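Local coordinates for putative outer membrane lipoprotein (Salmonella typhimurium LT2, PDB 2RD1) that is of unknown function but, as a small DUF903-family lipoprotein, is probably attached by lipid to the bacterial outer membrane, at residues Met7-Lys10 against Thr14-Thr17. Sequence-based numbering, arbitrary orientation.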
loop_
_atom_site.group_PDB
_atom_site.type_symbol
_atom_site.label_atom_id
_atom_site.label_comp_id
_atom_site.label_asym_id
_atom_site.label_seq_id
_atom_site.Cartn_x
_atom_site.Cartn_y
_atom_site.Cartn_z
HETATM N N MSE A 7 -1.511 2.084 3.053
HETATM C CA MSE A 7 -2.230 2.344 1.825
HETATM C C MSE A 7 -3.667 2.727 2.133
HETATM O O MSE A 7 -4.339 2.059 2.915
HETATM C CB MSE A 7 -2.215 1.079 0.968
HETATM C CG MSE A 7 -3.010 1.160 -0.320
HETATM SE SE MSE A 7 -3.051 -0.565 -1.218
HETATM C CE MSE A 7 -1.343 -0.477 -2.104
ATOM N N THR A 8 -4.132 3.807 1.521
ATOM C CA THR A 8 -5.504 4.245 1.699
ATOM C C THR A 8 -6.199 4.068 0.357
ATOM O O THR A 8 -5.720 4.553 -0.667
ATOM C CB THR A 8 -5.575 5.712 2.121
ATOM O OG1 THR A 8 -4.891 5.869 3.370
ATOM C CG2 THR A 8 -7.030 6.145 2.302
ATOM N N THR A 9 -7.324 3.361 0.352
ATOM C CA THR A 9 -8.025 3.130 -0.902
ATOM C C THR A 9 -9.115 4.153 -1.184
ATOM O O THR A 9 -9.573 4.874 -0.296
ATOM C CB THR A 9 -8.626 1.690 -0.960
ATOM O OG1 THR A 9 -9.701 1.569 -0.019
ATOM C CG2 THR A 9 -7.536 0.643 -0.629
ATOM N N LYS A 10 -9.514 4.208 -2.445
ATOM C CA LYS A 10 -10.542 5.125 -2.905
ATOM C C LYS A 10 -11.824 4.965 -2.101
ATOM O O LYS A 10 -12.460 5.956 -1.742
ATOM C CB LYS A 10 -10.816 4.880 -4.391
ATOM C CG LYS A 10 -11.801 5.856 -5.019
ATOM C CD LYS A 10 -11.890 5.654 -6.523
ATOM C CE LYS A 10 -12.892 6.607 -7.151
ATOM N NZ LYS A 10 -12.889 6.506 -8.640
ATOM N N THR A 14 -8.125 1.200 5.046
ATOM C CA THR A 14 -6.765 1.456 5.482
ATOM C C THR A 14 -6.083 0.103 5.552
ATOM O O THR A 14 -6.520 -0.772 6.289
ATOM C CB THR A 14 -6.725 2.109 6.868
ATOM O OG1 THR A 14 -7.345 3.397 6.807
ATOM C CG2 THR A 14 -5.296 2.261 7.327
ATOM N N ILE A 15 -5.013 -0.068 4.785
ATOM C CA ILE A 15 -4.296 -1.339 4.750
ATOM C C ILE A 15 -2.802 -1.146 4.951
ATOM O O ILE A 15 -2.185 -0.328 4.281
ATOM C CB ILE A 15 -4.541 -2.042 3.400
ATOM C CG1 ILE A 15 -6.026 -2.378 3.274
ATOM C CG2 ILE A 15 -3.693 -3.300 3.278
ATOM C CD1 ILE A 15 -6.598 -2.049 1.927
ATOM N N VAL A 16 -2.229 -1.902 5.884
ATOM C CA VAL A 16 -0.799 -1.824 6.177
ATOM C C VAL A 16 -0.062 -2.842 5.306
ATOM O O VAL A 16 -0.518 -3.967 5.150
ATOM C CB VAL A 16 -0.516 -2.147 7.665
ATOM C CG1 VAL A 16 0.969 -2.091 7.941
ATOM C CG2 VAL A 16 -1.276 -1.182 8.561
ATOM N N THR A 17 1.073 -2.457 4.736
ATOM C CA THR A 17 1.816 -3.387 3.900
ATOM C C THR A 17 3.234 -3.600 4.413
ATOM O O THR A 17 3.734 -2.839 5.239
ATOM C CB THR A 17 1.910 -2.889 2.432
ATOM O OG1 THR A 17 2.767 -1.742 2.374
ATOM C CG2 THR A 17 0.523 -2.522 1.886
#
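Met7 and Ile15 form an antiparallel hydrogen-bonded pair, each residue giving its N-H to the other's carbonyl. Met7 N lies 2.8 Å from Ile15 O in an almost straight bond (173° at the hydrogen), and Ile15 N reaches Met7 O at 2.9 Å. Met7 O also receives a longer CA-H...O contact from Thr14 CA, at 3.6 Å, so two neighbouring residues of the opposite strand converge on one acceptor.

The closest fit is this backbone ladder itself and, on the sheet face that carries Met7 and Ile15, a single methyl contact. Met7 is modelled as selenomethionine; its CG stands anti to the backbone N (chi1 176°), and beyond an extended start the chain bends at SE (chi3 -82°). Its end thereby leads away from Ile15 into the buried side, where the side chain packs on Val47, Leu50 and Pro21. Ile15 instead sends its CG1 branch across to Thr9, and the CD1 methyl meets Thr9 CG2 at 3.8 Å. The hydroxyl of Thr9 turns to the loop between the strands, where OG1 is hydrogen-bonded to Gln13 N. Tyr32 of strand 29-33 also packs against Ile15.

The other face is looser. Thr8 and Thr14 make a non-hydrogen-bonded pair with CA atoms 4.9 Å apart, yet their side chains do not meet; Thr14 is exposed and rests on Val6, and the partly exposed Thr8 touches Ala48. The ladder belongs to a beta hairpin that pairs edge strand 14-18 with the central strand 4-9 of a three-stranded antiparallel sheet, in keeping with the small SH3-like beta fold of the clan to which DUF903 belongs.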